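PDB 6FN6: fatty acid synthase 1, isoform A from Drosophila melanogaster, which probably builds long-chain saturated fatty acids from acetyl-CoA and malonyl-CoA using NADPH, here represented by its dehydratase, enoylreductase and ketoreductase modifying region. Local coordinates for residues N278-K281 and A282-A286; F266-N269 and I270-T273; N82-G86 and T87-E91; Y37-L40 and A41-F45. All coordinates share one frame; numbering follows the deposited sequence.

In the fold
The four contacts form two distant pairs on opposite sides of the chain's centre. Contacts 3 and 4 belong to the predicted N-terminal hotdog fold of the dehydratase, their centres 13 Å apart. They touch directly: the hairpin of contact 3 lies on the helix of contact 4, with F83 CE2 3.6 Å from F45 CD1. Contact 4 is also the one near the predicted catalytic residues, the side chains of Y37 and T39 lying about 9 Å from those of H24 and D175 respectively. Contacts 1 and 2, centres 14 Å apart, follow each other in the chain without touching, at the start of an alpha/beta domain. Between the pairs, centres lie 66 to 81 Å apart.

Contact 1 (N278-K281 and A282-A286); sequences NSEK and ARLHA
N278 caps the start of helix 279-296, and its own carbonyl takes the first turn's bond from A282: A282 N donates to N278 O at 2.8 Å. The asparagine side chain folds back on the same helix start, where K281 N donates to N278 OD1 at 2.7 Å, nearly straight at 165° and in the plane of the amide. Asparagine suits this N-cap because its short carboxamide can receive an N-H that has no preceding helical carbonyl to use. The A282 methyl sits against the same turn, CB 3.3 Å from N278 O, and a small buried residue fits there. R283 runs straight outward from CG to NE, its CG anti to the backbone N (chi1 -171°), and so carries the guanidinium well clear of the turn to a salt bridge between NE and E407. L284 instead stays close, CG 3.6 Å from E280 O, offering hydrocarbon to a helical carbonyl already bonded to L284 N. K281 and H285 run side by side in the same direction. The lysine chain bends at chi3 and chi4; its NZ makes a salt bridge with E559, and its CE lies 4.2 Å from H285 NE2. A second link joins this pair, for H285 N donates to K281 O at 3.0 Å, and that oxygen also sits over one face of the imidazole, 3.5 Å from H285 CG.

Contact 2 (F266-N269 and I270-T273); sequences FVPN and INTT
With CG swung anti to its backbone N (chi1 -164°), N271 lays its carboxamide back toward P268, the two side chains crossing at a slant. P268 CD is 4.0 Å from N271 CG, and P268 CG is 4.1 Å from N271 OD1, so the rigid ring gives the amide a carbon surface to rest on. The amide nitrogen lies farther along, N271 ND2 being 4.2 Å from V267 CG1, and its hydrogen bond goes to the side chain of Q432. The proline also meets backbone, CB 3.4 Å from I270 O. This folding back is possible because N269, right after the proline, takes helical backbone angles (-54°/-42°), kinking an otherwise extended chain. An asparagine can be buried here because OD1 bonds Q535 and ND2, weakly, Q430. I270 is exposed, its CD1 3.6 Å from N269 O. The kink is a sheet-to-sheet passage. V267 bonds through its backbone to T552 and N269 to W550, both on strand 549-557. N269 bonds in the same way to E431 as well, and N271 to E431 and S433, so strand 270-271 becomes the edge of the next sheet, parallel to strand 426-433 and just before helix 279-296.

Contact 3 (N82-G86 and T87-E91); sequences NFFDG and TGAFE
T87 and F84 lie side by side across the hairpin loop, the threonine hydroxyl at the edge of the phenyl ring, with OG1 4.0 Å from F84 CB. OG1 is set between backbone N and carbonyl carbon (chi1 57°), where it takes a weak bond from A89 N; its stronger partner is E91 of the second subunit. G88 follows with left-handed backbone angles that suit a residue without a side chain, and closes the loop by donating from N to F84 O at 2.9 Å. A89 begins the returning strand: its O receives F84 N at 3.0 Å, and its small methyl lies 4.3 Å (CB) from F84 CD2, beside the ring, which stacks on F84 of the second subunit. F90 pairs with F83 at a non-hydrogen-bonded position. The rings point the same way but meet obliquely, centroids 5.8 Å apart and planes at 33°, and F83 CD2 approaches F90 CB at 3.4 Å. Both large apolar rings suit a face buried against I104 and helix 34-48. E91, opposite N82, makes the hydrogen-bonded pair: E91 N to N82 O and N82 N to E91 O, each 3.1 Å. Its carboxylate reaches T87 of the second subunit, so the T87-E91 bond is made twice across the dimer. With F83 and F90 on the helix, and the loop together with N82 and E91 at the subunit interface, strands 76-83 and 89-93 form an antiparallel beta hairpin of the predicted N-terminal hotdog fold.

Contact 4 (Y37-L40 and A41-F45); sequences YMTL and AWQTF
Y37 O accepts A41 N at 2.8 Å within helix 34-48, while the tyrosine's aromatic side chain leaves the turn to meet F32 edge-to-face. M38 likewise gives the turn its carbonyl, M38 O receiving W42 N at 2.8 Å; its flexible thioether packs among M60, L63 and I196, a place that favours an adaptable apolar chain. T39 runs alongside Q43, its CG2 3.7 Å from Q43 CD. The threonine's first torsion (chi1 -61°) sets that methyl anti to the backbone N, against the glutamine amide, and lets OG1 turn back to T35 O, so a buried hydroxyl is satisfied within the helix. L40 carries a doubly gripped carbonyl: T44 N donates to L40 O at 3.1 Å and T44 OG1 at 2.8 Å, reaching it from opposite faces of its plane. That hydroxyl sits between its own backbone N and carbonyl carbon (chi1 52°), facing back to L40 O. The side chain of L40 packs on F79 and I81. Next along the helix, the indole of W42 meets F53 and W170, each edge-to-face, with NE1 bonded to T56 O. Such a largely buried helix, with strands including 58-65, 76-83, 98-105 and 191-201 packed against it, is the central helix of the hotdog fold, here that predicted for the N-terminal half of the dehydratase.

Contact 1 (N278-K281 and A282-A286)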
ATOM      1  N   ASN A 278      64.220  17.357  -2.866  1.00 48.98           N
ATOM      2  CA  ASN A 278      64.324  15.906  -2.852  1.00 48.26           C
ATOM      3  C   ASN A 278      65.297  15.436  -3.932  1.00 46.60           C
ATOM      4  O   ASN A 278      65.125  15.750  -5.111  1.00 48.37           O
ATOM      5  CB  ASN A 278      62.944  15.280  -3.057  1.00 49.75           C
ATOM      6  CG  ASN A 278      62.992  13.774  -3.118  1.00 54.95           C
ATOM      7  OD1 ASN A 278      63.347  13.195  -4.143  1.00 56.37           O
ATOM      8  ND2 ASN A 278      62.620  13.127  -2.020  1.00 58.25           N
ATOM      9  N   SER A 279      66.324  14.694  -3.527  1.00 57.44           N
ATOM     10  CA  SER A 279      67.373  14.281  -4.454  1.00 57.16           C
ATOM     11  C   SER A 279      66.820  13.428  -5.593  1.00 61.56           C
ATOM     12  O   SER A 279      67.250  13.561  -6.738  1.00 60.10           O
ATOM     13  CB  SER A 279      68.470  13.507  -3.717  1.00 55.90           C
ATOM     14  OG  SER A 279      67.950  12.345  -3.098  1.00 57.69           O
ATOM     15  N   GLU A 280      65.858  12.564  -5.283  1.00 72.35           N
ATOM     16  CA  GLU A 280      65.289  11.679  -6.291  1.00 79.61           C
ATOM     17  C   GLU A 280      64.490  12.484  -7.311  1.00 67.12           C
ATOM     18  O   GLU A 280      64.637  12.293  -8.519  1.00 63.78           O
ATOM     19  CB  GLU A 280      64.405  10.611  -5.637  1.00 97.10           C
ATOM     20  CG  GLU A 280      63.744   9.644  -6.615  1.00110.97           C
ATOM     21  CD  GLU A 280      64.746   8.875  -7.458  1.00124.51           C
ATOM     22  OE1 GLU A 280      65.947   8.874  -7.110  1.00127.73           O
ATOM     23  OE2 GLU A 280      64.332   8.274  -8.473  1.00129.95           O
ATOM     24  N   LYS A 281      63.648  13.388  -6.823  1.00 60.81           N
ATOM     25  CA  LYS A 281      62.873  14.252  -7.703  1.00 63.71           C
ATOM     26  C   LYS A 281      63.786  15.183  -8.497  1.00 58.13           C
ATOM     27  O   LYS A 281      63.494  15.519  -9.646  1.00 58.21           O
ATOM     28  CB  LYS A 281      61.863  15.074  -6.904  1.00 71.45           C
ATOM     29  CG  LYS A 281      60.524  14.388  -6.707  1.00 79.10           C
ATOM     30  CD  LYS A 281      59.458  15.355  -6.216  1.00 85.60           C
ATOM     31  CE  LYS A 281      58.986  16.289  -7.327  1.00 88.20           C
ATOM     32  NZ  LYS A 281      58.245  15.573  -8.407  1.00 87.84           N
ATOM     33  N   ALA A 282      64.889  15.595  -7.882  1.00 38.87           N
ATOM     34  CA  ALA A 282      65.834  16.493  -8.535  1.00 37.21           C
ATOM     35  C   ALA A 282      66.421  15.815  -9.765  1.00 36.86           C
ATOM     36  O   ALA A 282      66.538  16.424 -10.829  1.00 36.02           O
ATOM     37  CB  ALA A 282      66.936  16.907  -7.571  1.00 38.17           C
ATOM     38  N   ARG A 283      66.779  14.544  -9.614  1.00 49.41           N
ATOM     39  CA  ARG A 283      67.330  13.761 -10.713  1.00 49.62           C
ATOM     40  C   ARG A 283      66.331  13.621 -11.855  1.00 46.70           C
ATOM     41  O   ARG A 283      66.684  13.790 -13.022  1.00 46.96           O
ATOM     42  CB  ARG A 283      67.759  12.382 -10.215  1.00 50.31           C
ATOM     43  CG  ARG A 283      68.541  11.560 -11.226  1.00 51.48           C
ATOM     44  CD  ARG A 283      69.275  10.415 -10.548  1.00 55.32           C
ATOM     45  NE  ARG A 283      69.856   9.482 -11.509  1.00 57.35           N
ATOM     46  CZ  ARG A 283      69.189   8.476 -12.066  1.00 59.51           C
ATOM     47  NH1 ARG A 283      67.911   8.273 -11.768  1.00 59.52           N
ATOM     48  NH2 ARG A 283      69.794   7.672 -12.928  1.00 61.28           N
ATOM     49  N   LEU A 284      65.089  13.294 -11.520  1.00 41.93           N
ATOM     50  CA  LEU A 284      64.044  13.152 -12.524  1.00 37.21           C
ATOM     51  C   LEU A 284      63.871  14.448 -13.313  1.00 35.61           C
ATOM     52  O   LEU A 284      63.705  14.419 -14.531  1.00 36.13           O
ATOM     53  CB  LEU A 284      62.721  12.742 -11.873  1.00 37.56           C
ATOM     54  CG  LEU A 284      62.653  11.314 -11.316  1.00 39.98           C
ATOM     55  CD1 LEU A 284      61.284  11.051 -10.718  1.00 41.11           C
ATOM     56  CD2 LEU A 284      62.978  10.264 -12.374  1.00 41.16           C
ATOM     57  N   HIS A 285      63.902  15.579 -12.615  1.00 38.09           N
ATOM     58  CA  HIS A 285      63.820  16.884 -13.268  1.00 43.70           C
ATOM     59  C   HIS A 285      65.008  17.114 -14.204  1.00 38.89           C
ATOM     60  O   HIS A 285      64.850  17.632 -15.310  1.00 34.55           O
ATOM     61  CB  HIS A 285      63.747  18.002 -12.226  1.00 50.48           C
ATOM     62  CG  HIS A 285      62.399  18.161 -11.600  1.00 53.56           C
ATOM     63  ND1 HIS A 285      61.241  17.686 -12.190  1.00 53.17           N
ATOM     64  CD2 HIS A 285      62.011  18.736 -10.440  1.00 55.55           C
ATOM     65  CE1 HIS A 285      60.210  17.965 -11.420  1.00 53.39           C
ATOM     66  NE2 HIS A 285      60.649  18.605 -10.346  1.00 54.80           N
ATOM     67  N   ALA A 286      66.198  16.733 -13.754  1.00 41.06           N
ATOM     68  CA  ALA A 286      67.393  16.866 -14.574  1.00 43.48           C
ATOM     69  C   ALA A 286      67.202  16.123 -15.894  1.00 41.69           C
ATOM     70  O   ALA A 286      67.531  16.643 -16.961  1.00 41.32           O
ATOM     71  CB  ALA A 286      68.614  16.339 -13.829  1.00 44.36           C
TER

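Contact 2 (F266-N269 and I270-T273)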
ATOM      1  N   PHE A 266      63.730  29.687 -15.641  1.00 45.20           N
ATOM      2  CA  PHE A 266      65.027  29.761 -16.296  1.00 41.26           C
ATOM      3  C   PHE A 266      65.996  28.752 -15.690  1.00 43.02           C
ATOM      4  O   PHE A 266      66.225  28.744 -14.480  1.00 42.71           O
ATOM      5  CB  PHE A 266      65.606  31.172 -16.185  1.00 39.66           C
ATOM      6  CG  PHE A 266      66.983  31.307 -16.766  1.00 39.54           C
ATOM      7  CD1 PHE A 266      67.165  31.394 -18.136  1.00 40.43           C
ATOM      8  CD2 PHE A 266      68.096  31.345 -15.943  1.00 39.32           C
ATOM      9  CE1 PHE A 266      68.429  31.515 -18.675  1.00 40.79           C
ATOM     10  CE2 PHE A 266      69.363  31.465 -16.475  1.00 40.39           C
ATOM     11  CZ  PHE A 266      69.530  31.551 -17.843  1.00 41.83           C
ATOM     12  N   VAL A 267      66.549  27.893 -16.542  1.00 43.20           N
ATOM     13  CA  VAL A 267      67.526  26.901 -16.120  1.00 43.89           C
ATOM     14  C   VAL A 267      68.860  27.202 -16.793  1.00 48.42           C
ATOM     15  O   VAL A 267      68.974  27.087 -18.015  1.00 49.70           O
ATOM     16  CB  VAL A 267      67.059  25.472 -16.449  1.00 40.92           C
ATOM     17  CG1 VAL A 267      68.094  24.446 -15.995  1.00 40.35           C
ATOM     18  CG2 VAL A 267      65.712  25.189 -15.812  1.00 36.75           C
ATOM     19  N   PRO A 268      69.873  27.604 -16.008  1.00 45.43           N
ATOM     20  CA  PRO A 268      71.192  27.816 -16.614  1.00 46.30           C
ATOM     21  C   PRO A 268      71.731  26.541 -17.254  1.00 45.99           C
ATOM     22  O   PRO A 268      71.487  25.457 -16.722  1.00 44.82           O
ATOM     23  CB  PRO A 268      72.068  28.237 -15.426  1.00 46.97           C
ATOM     24  CG  PRO A 268      71.122  28.708 -14.384  1.00 46.92           C
ATOM     25  CD  PRO A 268      69.879  27.896 -14.565  1.00 46.74           C
ATOM     26  N   ASN A 269      72.440  26.665 -18.371  1.00 47.62           N
ATOM     27  CA  ASN A 269      73.106  25.517 -18.973  1.00 50.31           C
ATOM     28  C   ASN A 269      73.991  24.866 -17.919  1.00 46.50           C
ATOM     29  O   ASN A 269      74.057  23.641 -17.808  1.00 50.01           O
ATOM     30  CB  ASN A 269      73.936  25.931 -20.190  1.00 52.48           C
ATOM     31  CG  ASN A 269      73.085  26.465 -21.333  1.00 53.44           C
ATOM     32  OD1 ASN A 269      73.486  27.398 -22.027  1.00 56.90           O
ATOM     33  ND2 ASN A 269      71.921  25.861 -21.550  1.00 51.47           N
ATOM     34  N   ILE A 270      74.683  25.703 -17.153  1.00 35.79           N
ATOM     35  CA  ILE A 270      75.498  25.234 -16.045  1.00 36.41           C
ATOM     36  C   ILE A 270      74.774  25.557 -14.744  1.00 36.55           C
ATOM     37  O   ILE A 270      74.818  26.688 -14.261  1.00 36.97           O
ATOM     38  CB  ILE A 270      76.909  25.858 -16.072  1.00 37.19           C
ATOM     39  CG1 ILE A 270      77.524  25.757 -17.476  1.00 37.12           C
ATOM     40  CG2 ILE A 270      77.802  25.186 -15.041  1.00 37.90           C
ATOM     41  CD1 ILE A 270      77.609  24.343 -18.036  1.00 36.88           C
ATOM     42  N   ASN A 271      74.099  24.560 -14.184  1.00 49.08           N
ATOM     43  CA  ASN A 271      73.310  24.762 -12.976  1.00 50.27           C
ATOM     44  C   ASN A 271      73.904  23.948 -11.833  1.00 54.16           C
ATOM     45  O   ASN A 271      73.893  22.717 -11.865  1.00 53.82           O
ATOM     46  CB  ASN A 271      71.852  24.372 -13.224  1.00 45.64           C
ATOM     47  CG  ASN A 271      70.911  24.913 -12.165  1.00 45.05           C
ATOM     48  OD1 ASN A 271      71.250  25.838 -11.426  1.00 44.05           O
ATOM     49  ND2 ASN A 271      69.711  24.350 -12.102  1.00 42.46           N
ATOM     50  N   THR A 272      74.418  24.643 -10.823  1.00 51.48           N
ATOM     51  CA  THR A 272      75.056  23.990  -9.685  1.00 52.99           C
ATOM     52  C   THR A 272      74.084  23.824  -8.525  1.00 57.68           C
ATOM     53  O   THR A 272      74.477  23.434  -7.424  1.00 58.55           O
ATOM     54  CB  THR A 272      76.275  24.787  -9.191  1.00 51.79           C
ATOM     55  OG1 THR A 272      75.855  26.085  -8.754  1.00 51.93           O
ATOM     56  CG2 THR A 272      77.310  24.933 -10.303  1.00 49.29           C
ATOM     57  N   THR A 273      72.815  24.127  -8.775  1.00 48.86           N
ATOM     58  CA  THR A 273      71.774  23.954  -7.771  1.00 50.87           C
ATOM     59  C   THR A 273      70.798  22.873  -8.217  1.00 46.42           C
ATOM     60  O   THR A 273      70.317  22.884  -9.352  1.00 43.62           O
ATOM     61  CB  THR A 273      71.007  25.262  -7.513  1.00 56.27           C
ATOM     62  OG1 THR A 273      71.927  26.297  -7.147  1.00 57.61           O
ATOM     63  CG2 THR A 273      69.983  25.076  -6.398  1.00 60.30           C
TER

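Contact 3 (N82-G86 and T87-E91)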
ATOM      1  N   ASN A  82       3.489  -8.282 -22.268  1.00 59.10           N
ATOM      2  CA  ASN A  82       2.344  -9.089 -21.845  1.00 64.26           C
ATOM      3  C   ASN A  82       1.229  -8.211 -21.275  1.00 58.44           C
ATOM      4  O   ASN A  82       1.496  -7.205 -20.621  1.00 51.53           O
ATOM      5  CB  ASN A  82       2.776 -10.125 -20.804  1.00 69.10           C
ATOM      6  CG  ASN A  82       1.829 -11.306 -20.727  1.00 73.11           C
ATOM      7  OD1 ASN A  82       0.644 -11.190 -21.045  1.00 73.27           O
ATOM      8  ND2 ASN A  82       2.346 -12.453 -20.303  1.00 74.92           N
ATOM      9  N   PHE A  83      -0.020  -8.602 -21.523  1.00 50.25           N
ATOM     10  CA  PHE A  83      -1.176  -7.821 -21.083  1.00 50.27           C
ATOM     11  C   PHE A  83      -2.196  -8.683 -20.337  1.00 52.14           C
ATOM     12  O   PHE A  83      -2.446  -9.828 -20.714  1.00 54.03           O
ATOM     13  CB  PHE A  83      -1.857  -7.160 -22.284  1.00 50.89           C
ATOM     14  CG  PHE A  83      -1.010  -6.135 -22.979  1.00 49.20           C
ATOM     15  CD1 PHE A  83      -0.133  -6.512 -23.983  1.00 49.34           C
ATOM     16  CD2 PHE A  83      -1.100  -4.796 -22.644  1.00 47.69           C
ATOM     17  CE1 PHE A  83       0.647  -5.575 -24.632  1.00 48.00           C
ATOM     18  CE2 PHE A  83      -0.321  -3.852 -23.290  1.00 46.29           C
ATOM     19  CZ  PHE A  83       0.552  -4.243 -24.285  1.00 46.45           C
ATOM     20  N   PHE A  84      -2.786  -8.116 -19.286  1.00 51.79           N
ATOM     21  CA  PHE A  84      -3.883  -8.761 -18.562  1.00 53.75           C
ATOM     22  C   PHE A  84      -5.243  -8.260 -19.043  1.00 69.79           C
ATOM     23  O   PHE A  84      -5.557  -7.077 -18.921  1.00 54.29           O
ATOM     24  CB  PHE A  84      -3.771  -8.516 -17.051  1.00 53.02           C
ATOM     25  CG  PHE A  84      -2.698  -9.326 -16.362  1.00 52.63           C
ATOM     26  CD1 PHE A  84      -2.116 -10.429 -16.970  1.00 53.44           C
ATOM     27  CD2 PHE A  84      -2.295  -8.990 -15.081  1.00 51.74           C
ATOM     28  CE1 PHE A  84      -1.140 -11.164 -16.319  1.00 53.37           C
ATOM     29  CE2 PHE A  84      -1.324  -9.721 -14.426  1.00 51.68           C
ATOM     30  CZ  PHE A  84      -0.747 -10.808 -15.042  1.00 52.51           C
ATOM     31  N   ASP A  85      -6.050  -9.169 -19.578  1.00 93.05           N
ATOM     32  CA  ASP A  85      -7.399  -8.832 -20.020  1.00 93.68           C
ATOM     33  C   ASP A  85      -8.222  -8.264 -18.866  1.00 85.01           C
ATOM     34  O   ASP A  85      -9.072  -7.395 -19.066  1.00 81.89           O
ATOM     35  CB  ASP A  85      -8.099 -10.064 -20.598  1.00101.41           C
ATOM     36  CG  ASP A  85      -7.546 -10.470 -21.950  1.00104.38           C
ATOM     37  OD1 ASP A  85      -6.433 -10.024 -22.299  1.00101.62           O
ATOM     38  OD2 ASP A  85      -8.227 -11.240 -22.662  1.00107.69           O
ATOM     39  N   GLY A  86      -7.961  -8.758 -17.661  1.00 78.42           N
ATOM     40  CA  GLY A  86      -8.746  -8.387 -16.498  1.00 76.52           C
ATOM     41  C   GLY A  86      -8.611  -6.941 -16.062  1.00 73.99           C
ATOM     42  O   GLY A  86      -9.606  -6.222 -15.975  1.00 74.89           O
ATOM     43  N   THR A  87      -7.384  -6.512 -15.785  1.00 56.07           N
ATOM     44  CA  THR A  87      -7.146  -5.181 -15.232  1.00 55.64           C
ATOM     45  C   THR A  87      -6.530  -4.221 -16.247  1.00 54.71           C
ATOM     46  O   THR A  87      -6.624  -3.002 -16.095  1.00 51.58           O
ATOM     47  CB  THR A  87      -6.220  -5.248 -14.002  1.00 54.97           C
ATOM     48  OG1 THR A  87      -4.985  -5.880 -14.360  1.00 55.44           O
ATOM     49  CG2 THR A  87      -6.884  -6.028 -12.876  1.00 57.80           C
ATOM     50  N   GLY A  88      -5.893  -4.771 -17.274  1.00 54.44           N
ATOM     51  CA  GLY A  88      -5.223  -3.959 -18.274  1.00 54.14           C
ATOM     52  C   GLY A  88      -3.766  -3.678 -17.948  1.00 48.08           C
ATOM     53  O   GLY A  88      -3.090  -2.943 -18.668  1.00 46.68           O
ATOM     54  N   ALA A  89      -3.281  -4.256 -16.855  1.00 47.79           N
ATOM     55  CA  ALA A  89      -1.884  -4.112 -16.473  1.00 45.86           C
ATOM     56  C   ALA A  89      -1.000  -4.784 -17.514  1.00 45.63           C
ATOM     57  O   ALA A  89      -1.335  -5.857 -18.021  1.00 47.22           O
ATOM     58  CB  ALA A  89      -1.638  -4.710 -15.096  1.00 64.99           C
ATOM     59  N   PHE A  90       0.124  -4.149 -17.836  1.00 43.87           N
ATOM     60  CA  PHE A  90       1.068  -4.718 -18.790  1.00 43.75           C
ATOM     61  C   PHE A  90       2.480  -4.708 -18.220  1.00 42.43           C
ATOM     62  O   PHE A  90       2.754  -4.045 -17.222  1.00 41.37           O
ATOM     63  CB  PHE A  90       1.020  -3.952 -20.117  1.00 43.42           C
ATOM     64  CG  PHE A  90       1.681  -2.602 -20.070  1.00 41.50           C
ATOM     65  CD1 PHE A  90       3.023  -2.460 -20.380  1.00 40.37           C
ATOM     66  CD2 PHE A  90       0.957  -1.475 -19.722  1.00 41.05           C
ATOM     67  CE1 PHE A  90       3.630  -1.222 -20.336  1.00 41.57           C
ATOM     68  CE2 PHE A  90       1.558  -0.235 -19.678  1.00 39.44           C
ATOM     69  CZ  PHE A  90       2.895  -0.108 -19.985  1.00 40.94           C
ATOM     70  N   GLU A  91       3.369  -5.455 -18.863  1.00 54.59           N
ATOM     71  CA  GLU A  91       4.770  -5.515 -18.463  1.00 53.47           C
ATOM     72  C   GLU A  91       5.682  -5.694 -19.669  1.00 51.05           C
ATOM     73  O   GLU A  91       5.330  -6.384 -20.625  1.00 53.12           O
ATOM     74  CB  GLU A  91       5.001  -6.650 -17.467  1.00 44.70           C
ATOM     75  CG  GLU A  91       4.932  -6.211 -16.021  1.00 44.13           C
ATOM     76  CD  GLU A  91       5.326  -7.311 -15.059  1.00 45.36           C
ATOM     77  OE1 GLU A  91       5.097  -7.141 -13.842  1.00 45.44           O
ATOM     78  OE2 GLU A  91       5.877  -8.337 -15.516  1.00 46.45           O
TER

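Contact 4 (Y37-L40 and A41-F45)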
ATOM      1  N   TYR A  37       9.578   2.505 -24.794  1.00 37.58           N
ATOM      2  CA  TYR A  37       8.740   1.491 -24.170  1.00 39.83           C
ATOM      3  C   TYR A  37       7.264   1.812 -24.334  1.00 38.58           C
ATOM      4  O   TYR A  37       6.469   0.953 -24.702  1.00 39.90           O
ATOM      5  CB  TYR A  37       9.058   1.384 -22.685  1.00 37.24           C
ATOM      6  CG  TYR A  37      10.388   0.753 -22.383  1.00 37.35           C
ATOM      7  CD1 TYR A  37      10.620  -0.588 -22.640  1.00 38.68           C
ATOM      8  CD2 TYR A  37      11.409   1.501 -21.821  1.00 55.41           C
ATOM      9  CE1 TYR A  37      11.842  -1.164 -22.352  1.00 41.85           C
ATOM     10  CE2 TYR A  37      12.624   0.943 -21.529  1.00 52.62           C
ATOM     11  CZ  TYR A  37      12.841  -0.390 -21.791  1.00 48.94           C
ATOM     12  OH  TYR A  37      14.068  -0.929 -21.487  1.00 53.79           O
ATOM     13  N   MET A  38       6.914   3.062 -24.058  1.00 35.81           N
ATOM     14  CA  MET A  38       5.532   3.502 -24.133  1.00 36.37           C
ATOM     15  C   MET A  38       4.990   3.263 -25.536  1.00 37.96           C
ATOM     16  O   MET A  38       3.862   2.805 -25.707  1.00 39.24           O
ATOM     17  CB  MET A  38       5.424   4.978 -23.756  1.00 35.33           C
ATOM     18  CG  MET A  38       5.933   5.294 -22.360  1.00 33.97           C
ATOM     19  SD  MET A  38       6.051   7.059 -22.002  1.00 33.31           S
ATOM     20  CE  MET A  38       4.383   7.598 -22.361  1.00 34.05           C
ATOM     21  N   THR A  39       5.811   3.550 -26.540  1.00 37.65           N
ATOM     22  CA  THR A  39       5.422   3.348 -27.929  1.00 39.38           C
ATOM     23  C   THR A  39       5.204   1.864 -28.213  1.00 40.81           C
ATOM     24  O   THR A  39       4.235   1.493 -28.870  1.00 42.49           O
ATOM     25  CB  THR A  39       6.478   3.917 -28.896  1.00 53.67           C
ATOM     26  OG1 THR A  39       6.606   5.327 -28.682  1.00 50.91           O
ATOM     27  CG2 THR A  39       6.087   3.663 -30.352  1.00 56.79           C
ATOM     28  N   LEU A  40       6.120   1.023 -27.741  1.00 40.38           N
ATOM     29  CA  LEU A  40       5.998  -0.420 -27.923  1.00 55.81           C
ATOM     30  C   LEU A  40       4.715  -0.947 -27.288  1.00 42.43           C
ATOM     31  O   LEU A  40       3.996  -1.741 -27.892  1.00 44.24           O
ATOM     32  CB  LEU A  40       7.205  -1.147 -27.326  1.00 56.91           C
ATOM     33  CG  LEU A  40       8.567  -0.939 -27.996  1.00 59.61           C
ATOM     34  CD1 LEU A  40       9.612  -1.829 -27.340  1.00 58.72           C
ATOM     35  CD2 LEU A  40       8.508  -1.202 -29.500  1.00 63.10           C
ATOM     36  N   ALA A  41       4.434  -0.500 -26.069  1.00 41.13           N
ATOM     37  CA  ALA A  41       3.219  -0.903 -25.373  1.00 41.80           C
ATOM     38  C   ALA A  41       2.002  -0.396 -26.133  1.00 43.09           C
ATOM     39  O   ALA A  41       1.000  -1.099 -26.279  1.00 44.76           O
ATOM     40  CB  ALA A  41       3.217  -0.373 -23.946  1.00 40.28           C
ATOM     41  N   TRP A  42       2.105   0.831 -26.627  1.00 42.51           N
ATOM     42  CA  TRP A  42       1.028   1.451 -27.383  1.00 43.89           C
ATOM     43  C   TRP A  42       0.761   0.689 -28.679  1.00 46.08           C
ATOM     44  O   TRP A  42      -0.384   0.360 -28.993  1.00 47.97           O
ATOM     45  CB  TRP A  42       1.384   2.909 -27.683  1.00 42.90           C
ATOM     46  CG  TRP A  42       0.379   3.647 -28.507  1.00 45.03           C
ATOM     47  CD1 TRP A  42      -0.931   3.318 -28.703  1.00 46.50           C
ATOM     48  CD2 TRP A  42       0.608   4.846 -29.255  1.00 49.20           C
ATOM     49  NE1 TRP A  42      -1.531   4.241 -29.527  1.00 54.87           N
ATOM     50  CE2 TRP A  42      -0.607   5.188 -29.879  1.00 52.65           C
ATOM     51  CE3 TRP A  42       1.724   5.664 -29.455  1.00 49.69           C
ATOM     52  CZ2 TRP A  42      -0.736   6.313 -30.688  1.00 47.36           C
ATOM     53  CZ3 TRP A  42       1.592   6.781 -30.261  1.00 50.58           C
ATOM     54  CH2 TRP A  42       0.372   7.094 -30.868  1.00 53.21           C
ATOM     55  N   GLN A  43       1.823   0.416 -29.429  1.00 54.09           N
ATOM     56  CA  GLN A  43       1.698  -0.233 -30.727  1.00 60.98           C
ATOM     57  C   GLN A  43       1.114  -1.637 -30.619  1.00 60.96           C
ATOM     58  O   GLN A  43       0.064  -1.924 -31.195  1.00 59.29           O
ATOM     59  CB  GLN A  43       3.060  -0.290 -31.420  1.00 66.29           C
ATOM     60  CG  GLN A  43       3.486   1.038 -32.026  1.00 70.13           C
ATOM     61  CD  GLN A  43       4.859   0.981 -32.658  1.00 74.37           C
ATOM     62  OE1 GLN A  43       5.628   0.049 -32.423  1.00 74.36           O
ATOM     63  NE2 GLN A  43       5.176   1.982 -33.470  1.00 76.72           N
ATOM     64  N   THR A  44       1.788  -2.506 -29.875  1.00 67.74           N
ATOM     65  CA  THR A  44       1.372  -3.899 -29.774  1.00 73.28           C
ATOM     66  C   THR A  44      -0.045  -4.025 -29.227  1.00 70.65           C
ATOM     67  O   THR A  44      -0.809  -4.880 -29.669  1.00 72.14           O
ATOM     68  CB  THR A  44       2.324  -4.712 -28.875  1.00 76.74           C
ATOM     69  OG1 THR A  44       2.486  -4.047 -27.616  1.00 75.22           O
ATOM     70  CG2 THR A  44       3.683  -4.879 -29.546  1.00 79.22           C
ATOM     71  N   PHE A  45      -0.393  -3.172 -28.270  1.00 65.06           N
ATOM     72  CA  PHE A  45      -1.719  -3.217 -27.662  1.00 66.20           C
ATOM     73  C   PHE A  45      -2.814  -2.899 -28.673  1.00 67.10           C
ATOM     74  O   PHE A  45      -3.884  -3.507 -28.653  1.00 72.56           O
ATOM     75  CB  PHE A  45      -1.803  -2.248 -26.482  1.00 65.32           C
ATOM     76  CG  PHE A  45      -3.113  -2.305 -25.750  1.00 67.50           C
ATOM     77  CD1 PHE A  45      -3.468  -3.433 -25.026  1.00 68.89           C
ATOM     78  CD2 PHE A  45      -3.984  -1.231 -25.776  1.00 68.11           C
ATOM     79  CE1 PHE A  45      -4.671  -3.491 -24.349  1.00 70.72           C
ATOM     80  CE2 PHE A  45      -5.188  -1.283 -25.100  1.00 70.57           C
ATOM     81  CZ  PHE A  45      -5.532  -2.414 -24.385  1.00 71.76           C
TER